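Local coordinates for protein transcriptional regulator (Thermus thermophilus, PDB 2H0A) that probably acts as a CcpA-type transcriptional repressor whose periplasmic-binding-protein-like, two-lobed part is likely to sense a small effector molecule, at residues V94-R99 / I229-E234; G101-G106 / Q142-E147. All blocks are in the same frame, centred on the assembly; numbering follows the deposited sequence.

How the interactions relate
Following the chain from the N terminus, residues 94-99 finish strand 92-96 and lead at once into helix 99-109, which carries 101-106. Interaction 2 closes first, when helix 133-147 returns to lie beside helix 99-109 with 35 residues in between. Interaction 1 closes a far longer loop of 129 residues, so interaction 2 is nested inside it and the two do not cross. Interaction 1 brings together two probable chain passages between the lobes, while interaction 2 pairs two helices of the lobe that follows the first passage. Their centres lie about 16 Å apart, yet the end of strand 227-230 in interaction 1 touches helix 99-109.

Interaction 1 of 2, residues V94-R99 / I229-E234; sequences VYLDNR and IAQPVE
Leu96, the last residue of strand 92-96, lies against Gln231 and Pro232 at the turn between strand 227-230 and helix 233-248. The packing part of the contact uses both leucine methyl groups. Leu96 CD1 rests on the proline ring, 3.6 Å from Pro232 CD. Leu96 CD2 lies beside the glutamine from its CG to its amide, 3.5 Å from Gln231 OE1. With Leu96 CG anti to its own backbone N (chi1 -170°), the branch is thrown across to that turn. No direct hydrogen bond joins the segments; the polar part runs through one water. Asn98 ND2 donates to it over 3.1 Å, and the water in turn donates to Gln231 OE1 over 3.0 Å. The other ends of these two amides are held as well: Asn98 OD1 takes a hydrogen bond from Arg137, and Gln231 NE2 makes a weak one to Asp216. Both segments are probably interlobe crossovers, as in the LacI family and other periplasmic-binding-protein-like folds. Between their strands in the sheet runs strand 257-265, whose Phe260 touches both Leu96 and Pro232; Phe13 of helix 12-25 and Arg137 of helix 133-147 reach Gln231.

Interaction 2 of 2, residues G101-G106 / Q142-E147; sequences GGRLAG and QEALKE
Arg103 is the first residue of helix 101-106 to meet the other helix, and it does so with its backbone and the root of its side chain. Ala144 CB sits over the main chain of Arg103, 3.4 Å from Arg103 O. The CB atoms of Arg103 and Ala144 are 4.0 Å apart. The arginine chain runs on past Glu143 as far as CD, and the bend at chi3 (-65°) then turns the guanidinium end away. Arg103 NE stays 5.8 Å from Glu147 OE1, too long for a salt bridge, though the opposite charges may attract each other weakly. Leu104 and Ala105 serve another face of the helix, packing on Ile229. Helix 99-109 thus touches strand 227-230 on one side and helix 133-147 on another, and helix 133-147 is itself the connection of a beta-alpha-beta unit linking the adjacent parallel strands 116-121 and 157-160. The short helix segments run in the same general direction, crossing at -37° with their axes only 7.4 Å apart. Gly106, one turn after Arg103, lets the backbones come this close because it has no side chain on the side that faces Ala144: Gly106 CA lies 4.0 Å from Ala144 CB. Leu145 then closes over the glycine backbone, Leu145 CD2 lying 3.6 Å from Gly106 O, a position reached with CG beside the backbone N of Leu145 (chi1 -77°).

Interaction 1 of 2, residues V94-R99 / I229-E234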
ATOM      1  N   VAL A  94     -21.171   5.518 -13.137  1.00 47.73           N
ATOM      2  CA  VAL A  94     -21.775   5.746 -11.840  1.00 45.46           C
ATOM      3  C   VAL A  94     -20.648   6.469 -11.093  1.00 44.63           C
ATOM      4  O   VAL A  94     -19.471   6.169 -11.291  1.00 44.39           O
ATOM      5  CB  VAL A  94     -22.194   4.410 -11.155  1.00 44.58           C
ATOM      6  CG1 VAL A  94     -21.959   3.263 -12.096  1.00 43.71           C
ATOM      7  CG2 VAL A  94     -21.468   4.216  -9.830  1.00 45.26           C
ATOM      8  N   TYR A  95     -20.995   7.454 -10.278  1.00 43.03           N
ATOM      9  CA  TYR A  95     -19.980   8.207  -9.550  1.00 40.78           C
ATOM     10  C   TYR A  95     -20.604   8.944  -8.383  1.00 39.52           C
ATOM     11  O   TYR A  95     -21.821   9.061  -8.297  1.00 38.23           O
ATOM     12  CB  TYR A  95     -19.302   9.222 -10.472  1.00 39.48           C
ATOM     13  CG  TYR A  95     -20.269  10.227 -11.044  1.00 39.06           C
ATOM     14  CD1 TYR A  95     -21.102   9.888 -12.115  1.00 40.12           C
ATOM     15  CD2 TYR A  95     -20.395  11.497 -10.482  1.00 36.82           C
ATOM     16  CE1 TYR A  95     -22.038  10.789 -12.609  1.00 39.56           C
ATOM     17  CE2 TYR A  95     -21.334  12.405 -10.967  1.00 36.91           C
ATOM     18  CZ  TYR A  95     -22.154  12.045 -12.031  1.00 39.10           C
ATOM     19  OH  TYR A  95     -23.107  12.921 -12.499  1.00 38.47           O
ATOM     20  N   LEU A  96     -19.751   9.449  -7.495  1.00 40.10           N
ATOM     21  CA  LEU A  96     -20.197  10.177  -6.318  1.00 41.54           C
ATOM     22  C   LEU A  96     -19.923  11.666  -6.434  1.00 43.39           C
ATOM     23  O   LEU A  96     -18.963  12.076  -7.077  1.00 44.79           O
ATOM     24  CB  LEU A  96     -19.473   9.659  -5.078  1.00 40.08           C
ATOM     25  CG  LEU A  96     -20.051  10.187  -3.767  1.00 39.29           C
ATOM     26  CD1 LEU A  96     -21.009   9.149  -3.227  1.00 40.26           C
ATOM     27  CD2 LEU A  96     -18.959  10.465  -2.765  1.00 37.07           C
ATOM     28  N   ASP A  97     -20.769  12.473  -5.804  1.00 45.29           N
ATOM     29  CA  ASP A  97     -20.575  13.921  -5.803  1.00 46.94           C
ATOM     30  C   ASP A  97     -19.609  14.215  -4.649  1.00 47.54           C
ATOM     31  O   ASP A  97     -20.034  14.552  -3.541  1.00 47.16           O
ATOM     32  CB  ASP A  97     -21.899  14.646  -5.553  1.00 47.83           C
ATOM     33  CG  ASP A  97     -21.790  16.151  -5.755  1.00 48.72           C
ATOM     34  OD1 ASP A  97     -20.804  16.762  -5.293  1.00 48.88           O
ATOM     35  OD2 ASP A  97     -22.704  16.729  -6.371  1.00 50.12           O
ATOM     36  N   ASN A  98     -18.314  14.074  -4.911  1.00 48.44           N
ATOM     37  CA  ASN A  98     -17.295  14.314  -3.894  1.00 49.33           C
ATOM     38  C   ASN A  98     -17.159  15.756  -3.440  1.00 48.60           C
ATOM     39  O   ASN A  98     -16.723  15.999  -2.320  1.00 47.11           O
ATOM     40  CB  ASN A  98     -15.939  13.805  -4.383  1.00 51.47           C
ATOM     41  CG  ASN A  98     -15.739  12.328  -4.101  1.00 52.93           C
ATOM     42  OD1 ASN A  98     -15.463  11.931  -2.965  1.00 53.03           O
ATOM     43  ND2 ASN A  98     -15.894  11.503  -5.131  1.00 53.08           N
ATOM     44  N   ARG A  99     -17.515  16.710  -4.301  1.00 49.45           N
ATOM     45  CA  ARG A  99     -17.422  18.125  -3.936  1.00 49.23           C
ATOM     46  C   ARG A  99     -18.419  18.339  -2.810  1.00 48.24           C
ATOM     47  O   ARG A  99     -18.130  19.005  -1.816  1.00 47.89           O
ATOM     48  CB  ARG A  99     -17.766  19.027  -5.118  1.00 51.65           C
ATOM     49  CG  ARG A  99     -17.179  20.419  -4.995  1.00 54.79           C
ATOM     50  CD  ARG A  99     -17.874  21.401  -5.910  1.00 60.70           C
ATOM     51  NE  ARG A  99     -17.131  22.654  -6.033  1.00 65.61           N
ATOM     52  CZ  ARG A  99     -15.999  22.790  -6.721  1.00 67.75           C
ATOM     53  NH1 ARG A  99     -15.466  21.748  -7.358  1.00 66.84           N
ATOM     54  NH2 ARG A  99     -15.401  23.973  -6.773  1.00 68.35           N
ATOM     55  N   ILE A 229     -17.935  11.133   6.422  1.00 32.85           N
ATOM     56  CA  ILE A 229     -18.786  11.490   5.294  1.00 33.74           C
ATOM     57  C   ILE A 229     -18.884  10.141   4.577  1.00 34.98           C
ATOM     58  O   ILE A 229     -17.958   9.730   3.870  1.00 33.58           O
ATOM     59  CB  ILE A 229     -18.096  12.516   4.346  1.00 33.15           C
ATOM     60  CG1 ILE A 229     -17.757  13.794   5.109  1.00 28.53           C
ATOM     61  CG2 ILE A 229     -19.002  12.825   3.159  1.00 31.44           C
ATOM     62  CD1 ILE A 229     -18.971  14.495   5.645  1.00 29.64           C
ATOM     63  N   ALA A 230     -20.003   9.454   4.771  1.00 36.56           N
ATOM     64  CA  ALA A 230     -20.197   8.127   4.189  1.00 38.12           C
ATOM     65  C   ALA A 230     -20.569   8.031   2.713  1.00 37.32           C
ATOM     66  O   ALA A 230     -21.470   8.720   2.240  1.00 38.00           O
ATOM     67  CB  ALA A 230     -21.221   7.347   5.027  1.00 38.69           C
ATOM     68  N   GLN A 231     -19.857   7.155   2.008  1.00 36.94           N
ATOM     69  CA  GLN A 231     -20.089   6.879   0.598  1.00 36.79           C
ATOM     70  C   GLN A 231     -20.848   5.554   0.492  1.00 36.61           C
ATOM     71  O   GLN A 231     -20.559   4.619   1.228  1.00 35.85           O
ATOM     72  CB  GLN A 231     -18.783   6.692  -0.156  1.00 38.81           C
ATOM     73  CG  GLN A 231     -17.876   7.882  -0.267  1.00 42.22           C
ATOM     74  CD  GLN A 231     -16.757   7.613  -1.262  1.00 44.52           C
ATOM     75  OE1 GLN A 231     -16.994   7.534  -2.470  1.00 45.19           O
ATOM     76  NE2 GLN A 231     -15.538   7.447  -0.758  1.00 44.52           N
ATOM     77  N   PRO A 232     -21.836   5.467  -0.420  1.00 37.21           N
ATOM     78  CA  PRO A 232     -22.627   4.239  -0.617  1.00 36.01           C
ATOM     79  C   PRO A 232     -21.919   3.385  -1.659  1.00 35.71           C
ATOM     80  O   PRO A 232     -22.456   3.126  -2.736  1.00 35.36           O
ATOM     81  CB  PRO A 232     -23.955   4.778  -1.126  1.00 36.33           C
ATOM     82  CG  PRO A 232     -23.505   5.968  -1.973  1.00 35.58           C
ATOM     83  CD  PRO A 232     -22.452   6.617  -1.118  1.00 35.76           C
ATOM     84  N   VAL A 233     -20.706   2.958  -1.323  1.00 37.50           N
ATOM     85  CA  VAL A 233     -19.850   2.183  -2.223  1.00 38.58           C
ATOM     86  C   VAL A 233     -20.429   0.881  -2.776  1.00 39.44           C
ATOM     87  O   VAL A 233     -20.263   0.584  -3.954  1.00 39.79           O
ATOM     88  CB  VAL A 233     -18.487   1.904  -1.550  1.00 38.26           C
ATOM     89  CG1 VAL A 233     -17.517   1.327  -2.551  1.00 38.55           C
ATOM     90  CG2 VAL A 233     -17.929   3.192  -0.970  1.00 36.52           C
ATOM     91  N   GLU A 234     -21.105   0.106  -1.943  1.00 40.25           N
ATOM     92  CA  GLU A 234     -21.703  -1.134  -2.417  1.00 40.86           C
ATOM     93  C   GLU A 234     -22.786  -0.803  -3.435  1.00 39.09           C
ATOM     94  O   GLU A 234     -22.808  -1.364  -4.535  1.00 39.36           O
ATOM     95  CB  GLU A 234     -22.301  -1.930  -1.252  1.00 43.36           C
ATOM     96  CG  GLU A 234     -21.293  -2.285  -0.173  1.00 48.47           C
ATOM     97  CD  GLU A 234     -21.080  -1.165   0.829  1.00 52.62           C
ATOM     98  OE1 GLU A 234     -21.048   0.015   0.415  1.00 55.33           O
ATOM     99  OE2 GLU A 234     -20.932  -1.461   2.036  1.00 54.60           O
TER
HETATM  100  O   HOH W   1     -15.637   8.424  -4.956  1.00 24.45           O

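Interaction 2 of 2, residues G101-G106 / Q142-E147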
ATOM      1  N   GLY A 101     -20.159  17.027   0.295  1.00 46.05           N
ATOM      2  CA  GLY A 101     -19.564  16.058   1.202  1.00 45.84           C
ATOM      3  C   GLY A 101     -18.292  16.717   1.670  1.00 44.00           C
ATOM      4  O   GLY A 101     -17.949  16.671   2.848  1.00 42.84           O
ATOM      5  N   GLY A 102     -17.578  17.317   0.723  1.00 43.25           N
ATOM      6  CA  GLY A 102     -16.394  18.064   1.081  1.00 42.40           C
ATOM      7  C   GLY A 102     -17.039  19.244   1.784  1.00 41.85           C
ATOM      8  O   GLY A 102     -16.547  19.752   2.791  1.00 40.89           O
ATOM      9  N   ARG A 103     -18.187  19.652   1.245  1.00 42.27           N
ATOM     10  CA  ARG A 103     -18.961  20.757   1.793  1.00 41.31           C
ATOM     11  C   ARG A 103     -19.679  20.300   3.048  1.00 39.29           C
ATOM     12  O   ARG A 103     -19.760  21.040   4.022  1.00 38.51           O
ATOM     13  CB  ARG A 103     -19.980  21.270   0.773  1.00 43.08           C
ATOM     14  CG  ARG A 103     -19.361  21.901  -0.454  1.00 46.15           C
ATOM     15  CD  ARG A 103     -20.337  22.839  -1.133  1.00 49.31           C
ATOM     16  NE  ARG A 103     -21.496  22.138  -1.670  1.00 54.22           N
ATOM     17  CZ  ARG A 103     -21.532  21.545  -2.861  1.00 57.69           C
ATOM     18  NH1 ARG A 103     -20.467  21.567  -3.652  1.00 59.15           N
ATOM     19  NH2 ARG A 103     -22.641  20.936  -3.264  1.00 58.35           N
ATOM     20  N   LEU A 104     -20.203  19.081   3.025  1.00 37.36           N
ATOM     21  CA  LEU A 104     -20.885  18.565   4.201  1.00 37.13           C
ATOM     22  C   LEU A 104     -19.880  18.560   5.354  1.00 36.83           C
ATOM     23  O   LEU A 104     -20.227  18.853   6.499  1.00 38.17           O
ATOM     24  CB  LEU A 104     -21.417  17.156   3.935  1.00 36.90           C
ATOM     25  CG  LEU A 104     -22.510  17.011   2.864  1.00 36.44           C
ATOM     26  CD1 LEU A 104     -22.813  15.537   2.615  1.00 35.28           C
ATOM     27  CD2 LEU A 104     -23.755  17.743   3.306  1.00 34.11           C
ATOM     28  N   ALA A 105     -18.626  18.256   5.033  1.00 35.50           N
ATOM     29  CA  ALA A 105     -17.554  18.224   6.020  1.00 33.92           C
ATOM     30  C   ALA A 105     -17.191  19.623   6.518  1.00 33.21           C
ATOM     31  O   ALA A 105     -17.077  19.855   7.724  1.00 30.88           O
ATOM     32  CB  ALA A 105     -16.321  17.559   5.423  1.00 33.68           C
ATOM     33  N   GLY A 106     -16.996  20.548   5.585  1.00 33.26           N
ATOM     34  CA  GLY A 106     -16.642  21.908   5.957  1.00 34.46           C
ATOM     35  C   GLY A 106     -17.699  22.590   6.811  1.00 35.30           C
ATOM     36  O   GLY A 106     -17.400  23.102   7.898  1.00 35.94           O
ATOM     37  N   GLN A 142     -13.267  23.858   1.164  1.00 45.60           N
ATOM     38  CA  GLN A 142     -12.904  25.261   1.228  1.00 51.65           C
ATOM     39  C   GLN A 142     -14.090  26.190   0.988  1.00 53.38           C
ATOM     40  O   GLN A 142     -14.207  27.233   1.626  1.00 53.63           O
ATOM     41  CB  GLN A 142     -11.802  25.563   0.216  1.00 55.00           C
ATOM     42  CG  GLN A 142     -10.584  24.682   0.363  1.00 59.87           C
ATOM     43  CD  GLN A 142      -9.409  25.208  -0.418  1.00 63.15           C
ATOM     44  OE1 GLN A 142      -8.855  26.255  -0.080  1.00 64.84           O
ATOM     45  NE2 GLN A 142      -9.023  24.494  -1.478  1.00 64.27           N
ATOM     46  N   GLU A 143     -14.966  25.813   0.064  1.00 55.07           N
ATOM     47  CA  GLU A 143     -16.127  26.631  -0.237  1.00 57.21           C
ATOM     48  C   GLU A 143     -17.059  26.712   0.964  1.00 55.72           C
ATOM     49  O   GLU A 143     -17.530  27.790   1.311  1.00 56.29           O
ATOM     50  CB  GLU A 143     -16.872  26.061  -1.447  1.00 63.46           C
ATOM     51  CG  GLU A 143     -16.065  26.091  -2.746  1.00 73.72           C
ATOM     52  CD  GLU A 143     -16.034  27.468  -3.408  1.00 80.76           C
ATOM     53  OE1 GLU A 143     -15.623  28.454  -2.749  1.00 84.20           O
ATOM     54  OE2 GLU A 143     -16.421  27.563  -4.597  1.00 83.13           O
ATOM     55  N   ALA A 144     -17.321  25.580   1.607  1.00 53.37           N
ATOM     56  CA  ALA A 144     -18.203  25.567   2.763  1.00 52.25           C
ATOM     57  C   ALA A 144     -17.609  26.359   3.919  1.00 52.16           C
ATOM     58  O   ALA A 144     -18.314  27.116   4.585  1.00 52.12           O
ATOM     59  CB  ALA A 144     -18.483  24.132   3.197  1.00 52.51           C
ATOM     60  N   LEU A 145     -16.314  26.173   4.162  1.00 51.81           N
ATOM     61  CA  LEU A 145     -15.621  26.880   5.237  1.00 51.64           C
ATOM     62  C   LEU A 145     -15.692  28.381   5.020  1.00 51.89           C
ATOM     63  O   LEU A 145     -15.921  29.143   5.948  1.00 50.40           O
ATOM     64  CB  LEU A 145     -14.150  26.460   5.302  1.00 51.06           C
ATOM     65  CG  LEU A 145     -13.844  25.108   5.943  1.00 51.13           C
ATOM     66  CD1 LEU A 145     -12.342  24.880   5.927  1.00 47.77           C
ATOM     67  CD2 LEU A 145     -14.394  25.077   7.373  1.00 49.58           C
ATOM     68  N   LYS A 146     -15.484  28.793   3.778  1.00 54.03           N
ATOM     69  CA  LYS A 146     -15.526  30.198   3.418  1.00 56.58           C
ATOM     70  C   LYS A 146     -16.905  30.756   3.724  1.00 56.89           C
ATOM     71  O   LYS A 146     -17.044  31.759   4.421  1.00 57.39           O
ATOM     72  CB  LYS A 146     -15.227  30.356   1.927  1.00 59.05           C
ATOM     73  CG  LYS A 146     -15.154  31.788   1.451  1.00 62.74           C
ATOM     74  CD  LYS A 146     -14.769  31.854  -0.015  1.00 66.17           C
ATOM     75  CE  LYS A 146     -14.565  33.300  -0.458  1.00 69.19           C
ATOM     76  NZ  LYS A 146     -14.166  33.406  -1.894  1.00 72.86           N
ATOM     77  N   GLU A 147     -17.922  30.078   3.206  1.00 57.46           N
ATOM     78  CA  GLU A 147     -19.306  30.487   3.380  1.00 58.39           C
ATOM     79  C   GLU A 147     -19.761  30.498   4.829  1.00 56.74           C
ATOM     80  O   GLU A 147     -20.815  31.047   5.145  1.00 57.94           O
ATOM     81  CB  GLU A 147     -20.214  29.577   2.545  1.00 61.69           C
ATOM     82  CG  GLU A 147     -19.782  29.520   1.083  1.00 68.71           C
ATOM     83  CD  GLU A 147     -20.687  28.671   0.210  1.00 72.53           C
ATOM     84  OE1 GLU A 147     -20.948  27.500   0.570  1.00 73.50           O
ATOM     85  OE2 GLU A 147     -21.125  29.178  -0.847  1.00 74.92           O
TER